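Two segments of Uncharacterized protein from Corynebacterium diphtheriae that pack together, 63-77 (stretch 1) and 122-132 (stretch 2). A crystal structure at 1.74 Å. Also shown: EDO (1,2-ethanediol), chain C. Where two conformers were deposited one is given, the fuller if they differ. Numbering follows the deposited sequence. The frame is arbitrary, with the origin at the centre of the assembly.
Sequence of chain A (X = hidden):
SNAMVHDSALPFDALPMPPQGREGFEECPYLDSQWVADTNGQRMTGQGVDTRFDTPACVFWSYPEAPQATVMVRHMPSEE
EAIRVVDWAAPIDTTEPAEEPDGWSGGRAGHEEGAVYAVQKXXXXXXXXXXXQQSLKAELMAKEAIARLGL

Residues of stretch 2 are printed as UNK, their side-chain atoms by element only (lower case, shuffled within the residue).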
# COMPACT_ATOMS: atom_id res chain seq x y z
N TYR A 63 -4.64 17.62 1.57
CA TYR A 63 -3.98 18.89 1.40
C TYR A 63 -2.42 18.86 1.51
O TYR A 63 -1.74 19.65 0.86
CB TYR A 63 -4.58 19.94 2.36
CG TYR A 63 -4.37 19.62 3.84
CD1 TYR A 63 -3.19 20.03 4.52
CD2 TYR A 63 -5.33 18.91 4.56
CE1 TYR A 63 -2.99 19.74 5.87
CE2 TYR A 63 -5.14 18.62 5.90
CZ TYR A 63 -3.97 19.03 6.54
OH TYR A 63 -3.76 18.71 7.85
N PRO A 64 -1.84 17.96 2.33
CA PRO A 64 -0.35 17.98 2.34
C PRO A 64 0.29 17.62 1.01
O PRO A 64 -0.33 17.02 0.11
CB PRO A 64 0.00 16.90 3.38
CG PRO A 64 -1.20 16.78 4.23
CD PRO A 64 -2.38 17.02 3.32
N GLU A 65 1.56 17.96 0.86
CA GLU A 65 2.30 17.54 -0.32
C GLU A 65 2.43 15.99 -0.41
O GLU A 65 2.15 15.34 -1.48
CB GLU A 65 3.68 18.22 -0.28
CG GLU A 65 3.62 19.75 -0.29
CD GLU A 65 3.55 20.32 -1.69
OE1 GLU A 65 2.84 19.74 -2.54
OE2 GLU A 65 4.20 21.36 -1.94
N ALA A 66 2.84 15.39 0.70
CA ALA A 66 2.97 13.94 0.83
C ALA A 66 1.56 13.29 0.80
O ALA A 66 0.63 13.76 1.43
CB ALA A 66 3.70 13.60 2.14
N PRO A 67 1.42 12.18 0.09
CA PRO A 67 0.08 11.58 0.04
C PRO A 67 -0.50 11.21 1.42
O PRO A 67 0.26 10.95 2.37
CB PRO A 67 0.26 10.34 -0.84
CG PRO A 67 1.69 10.26 -1.18
CD PRO A 67 2.39 11.50 -0.78
N GLN A 68 -1.82 11.12 1.52
CA GLN A 68 -2.42 10.66 2.79
C GLN A 68 -2.30 9.12 2.89
O GLN A 68 -2.22 8.58 3.99
CB GLN A 68 -3.86 11.15 3.01
CG GLN A 68 -4.94 10.51 2.12
CD GLN A 68 -6.32 10.85 2.68
OE1 GLN A 68 -6.61 10.58 3.83
NE2 GLN A 68 -7.12 11.56 1.89
N ALA A 69 -2.35 8.42 1.78
CA ALA A 69 -2.25 6.95 1.77
C ALA A 69 -1.70 6.51 0.42
O ALA A 69 -2.02 7.04 -0.66
CB ALA A 69 -3.61 6.28 2.03
N THR A 70 -0.91 5.47 0.48
CA THR A 70 -0.38 4.85 -0.71
C THR A 70 -0.59 3.34 -0.59
O THR A 70 -0.23 2.74 0.44
CB THR A 70 1.15 5.14 -0.82
OG1 THR A 70 1.39 6.56 -0.96
CG2 THR A 70 1.81 4.33 -1.97
N VAL A 71 -1.10 2.72 -1.66
CA VAL A 71 -1.37 1.29 -1.64
C VAL A 71 -0.65 0.69 -2.82
O VAL A 71 -0.86 1.12 -3.96
CB VAL A 71 -2.88 0.95 -1.72
CG1 VAL A 71 -3.11 -0.55 -1.82
CG2 VAL A 71 -3.63 1.55 -0.49
N MSE A 72 0.23 -0.27 -2.51
CA MSE A 72 1.04 -0.92 -3.51
C MSE A 72 0.95 -2.45 -3.46
O MSE A 72 1.18 -3.08 -2.42
CB MSE A 72 2.50 -0.48 -3.44
CG MSE A 72 3.40 -1.14 -4.56
SE MSE A 72 5.21 -0.42 -4.47
CE MSE A 72 5.62 -1.19 -2.70
N VAL A 73 0.56 -3.03 -4.61
CA VAL A 73 0.49 -4.45 -4.84
C VAL A 73 1.64 -4.94 -5.74
O VAL A 73 1.84 -4.46 -6.83
CB VAL A 73 -0.88 -4.89 -5.42
CG1 VAL A 73 -0.88 -6.45 -5.61
CG2 VAL A 73 -1.99 -4.49 -4.43
N ARG A 74 2.45 -5.90 -5.26
CA ARG A 74 3.63 -6.34 -5.95
C ARG A 74 3.50 -7.82 -6.31
O ARG A 74 3.12 -8.62 -5.50
CB ARG A 74 4.87 -6.22 -5.10
CG ARG A 74 5.46 -4.85 -4.91
CD ARG A 74 5.52 -3.96 -6.07
NE ARG A 74 6.31 -4.55 -7.19
CZ ARG A 74 7.61 -4.44 -7.39
NH1 ARG A 74 8.34 -3.68 -6.62
NH2 ARG A 74 8.17 -5.05 -8.42
N HIS A 75 3.74 -8.14 -7.53
CA HIS A 75 3.85 -9.56 -7.89
C HIS A 75 5.32 -9.78 -8.20
O HIS A 75 5.87 -9.34 -9.25
CB HIS A 75 2.96 -9.90 -9.07
CG HIS A 75 1.49 -9.93 -8.75
ND1 HIS A 75 0.76 -8.78 -8.53
CD2 HIS A 75 0.59 -10.98 -8.67
CE1 HIS A 75 -0.52 -9.11 -8.27
NE2 HIS A 75 -0.63 -10.46 -8.35
N MSE A 76 6.02 -10.40 -7.26
CA MSE A 76 7.48 -10.61 -7.39
C MSE A 76 7.76 -11.96 -8.09
O MSE A 76 6.90 -12.84 -8.15
CB MSE A 76 8.19 -10.56 -6.04
CG MSE A 76 7.98 -9.24 -5.24
SE MSE A 76 8.34 -7.59 -6.29
CE MSE A 76 10.27 -7.65 -6.18
N PRO A 77 8.98 -12.11 -8.67
CA PRO A 77 9.44 -13.39 -9.30
C PRO A 77 9.57 -14.55 -8.35
O PRO A 77 9.63 -15.70 -8.81
CB PRO A 77 10.86 -13.06 -9.79
CG PRO A 77 10.93 -11.60 -9.86
CD PRO A 77 9.99 -11.03 -8.83
N UNK A 122 3.11 -15.97 -0.46
CA UNK A 122 3.79 -16.49 -1.65
C UNK A 122 4.58 -15.34 -2.28
O UNK A 122 5.14 -14.57 -1.58
N UNK A 123 4.53 -15.17 -3.61
CA UNK A 123 5.29 -14.12 -4.21
C UNK A 123 4.56 -12.78 -4.35
O UNK A 123 5.11 -11.88 -4.96
c UNK A 123 5.60 -14.67 -5.60
c UNK A 123 4.02 -16.13 -4.62
c UNK A 123 4.41 -15.45 -5.92
N UNK A 124 3.41 -12.64 -3.75
CA UNK A 124 2.66 -11.40 -3.79
C UNK A 124 2.89 -10.62 -2.52
O UNK A 124 2.81 -11.16 -1.39
c UNK A 124 0.34 -10.36 -4.01
c UNK A 124 1.00 -12.48 -5.28
c UNK A 124 1.16 -11.68 -3.97
N UNK A 125 3.17 -9.32 -2.69
CA UNK A 125 3.27 -8.43 -1.53
C UNK A 125 2.26 -7.26 -1.64
O UNK A 125 2.00 -6.78 -2.71
c UNK A 125 4.71 -7.93 -1.33
N UNK A 126 1.70 -6.86 -0.51
CA UNK A 126 0.77 -5.75 -0.40
C UNK A 126 1.32 -4.80 0.69
O UNK A 126 1.49 -5.21 1.86
c UNK A 126 -1.25 -7.11 -1.18
c UNK A 126 -1.62 -5.05 0.23
c UNK A 126 -0.67 -6.22 -0.06
N UNK A 127 1.58 -3.55 0.34
CA UNK A 127 2.09 -2.56 1.31
C UNK A 127 1.15 -1.33 1.29
O UNK A 127 0.79 -0.81 0.24
c UNK A 127 4.53 -3.26 0.78
c UNK A 127 3.54 -2.07 0.94
c UNK A 127 4.07 -1.02 1.89
N UNK A 128 0.83 -0.81 2.46
CA UNK A 128 0.03 0.36 2.54
C UNK A 128 0.77 1.24 3.52
O UNK A 128 1.18 0.75 4.58
c UNK A 128 -2.21 -0.82 2.11
c UNK A 128 -2.19 1.31 3.34
c UNK A 128 -1.39 0.07 3.06
N UNK A 129 0.95 2.50 3.11
CA UNK A 129 1.48 3.54 3.95
C UNK A 129 0.33 4.53 4.17
O UNK A 129 -0.45 4.80 3.25
c UNK A 129 5.67 1.33 -0.06
c UNK A 129 5.61 2.24 2.15
c UNK A 129 4.29 2.77 1.87
n UNK A 129 5.92 2.62 3.41
c UNK A 129 2.60 4.25 3.22
c UNK A 129 4.42 1.83 -0.32
c UNK A 129 6.32 1.56 1.22
c UNK A 129 3.72 2.56 0.61
c UNK A 129 3.87 3.47 3.06
c UNK A 129 4.89 3.33 3.95
N UNK A 130 0.25 5.06 5.37
CA UNK A 130 -0.68 6.12 5.70
C UNK A 130 0.07 7.26 6.37
O UNK A 130 1.04 7.04 7.07
c UNK A 130 -1.74 5.63 6.68
o UNK A 130 -2.43 6.72 7.29
N UNK A 131 -0.43 8.48 6.19
CA UNK A 131 0.16 9.65 6.86
C UNK A 131 -0.33 9.78 8.30
O UNK A 131 0.05 10.71 8.99
n UNK A 131 -1.72 12.70 5.61
c UNK A 131 -0.06 10.97 6.06
o UNK A 131 -2.39 10.77 6.57
c UNK A 131 -1.50 11.47 6.11
N UNK A 132 -1.21 8.85 8.71
CA UNK A 132 -1.81 8.85 10.05
C UNK A 132 -1.01 8.02 11.04
O UNK A 132 -0.23 7.18 10.64
c UNK A 132 -3.24 8.29 9.96
c UNK A 132 -4.08 9.07 8.97
c UNK A 132 -4.41 10.47 9.44
n UNK A 132 -4.25 11.45 8.57
o UNK A 132 -4.84 10.65 10.56
C1 EDO C . 2.56 8.88 3.46
O1 EDO C . 2.73 10.03 2.61
C2 EDO C . 1.67 7.85 2.73
O2 EDO C . 2.12 7.41 1.43
O HOH W 1 0.97 13.69 4.14

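Position 122 has no side-chain atoms, and its phi of 59° is positive, a value that favours glycine: Gly122. It lies out of reach of stretch 1.

At 123 three carbons close a ring onto the backbone N, which defines Pro123. Its O accepts a hydrogen bond from Met76 N at 2.9 Å, beyond the end of the paired strands.

Position 124 carries three carbons, one bearing the other two. The fork and the absence of any heteroatom give Val124; its CG2 lies 3.7 Å from His75 CD2, and its CG1 sits over one face of that ring.

A single carbon at 125 means Ala125. Its CB is 4.1 Å from Arg74 CB, and the backbones form two hydrogen bonds, Arg74 N to Ala125 O at 2.7 Å and Ala125 N to Arg74 O at 2.9 Å.

Positions 126, 127 and 128 each repeat the three-carbon fork, so they read Val126, Val127 and Val128, all with chi1 in t. Val126 CG2 meets Val73 CG2 at 4.2 Å and Val128 CG2 meets Val71 CG2 at 3.8 Å, on the same sheet face as Val124. Val127 points to the other face, its CG2 4.2 Å from Met72 CE.

At 129 one carbon leads to fused five- and six-membered rings holding eight carbons and one nitrogen, an indole: Trp129. Met72 CE approaches the ring edge, 3.6 Å from Trp129 CH2, while Thr70 CG2 lies obliquely 3.7 Å from Trp129 CE3.

One carbon followed by one oxygen identifies 130 as Ser130. It pairs with Ala69 at a CA-CA distance of 4.3 Å.

Position 131 has two carbons, the second carrying oxygen and nitrogen, hence Asn131. Its N donates to Gln68 O at 2.8 Å; its ND2 donates to water 1 at 3.2 Å, and that water donates to Ala66 O at 2.7 Å, bridging the stretches.

Three carbons, the third bearing oxygen and nitrogen, make 132 Gln132. It makes no contact with stretch 1, but its NE2 donates to Asn131 OD1 at 2.8 Å and its N to Ser130 OG at 2.8 Å.

The contact is an antiparallel strand pair, with axes at 175° and 4.7 Å at closest approach, burying 853 Å². Eight backbone hydrogen bonds set the register; for example, Met72 N reaches Val127 O at 2.9 Å and Val127 N reaches Met72 O at 2.8 Å. Alternation then sorts the side chains: valines pack together on one face, while Met72 and Trp129 meet on the other. Beside Thr70, ethanediol O1 donates to Pro67 O at 2.6 Å.

Stretch 2 122-132: GPVAVVVWSNQ
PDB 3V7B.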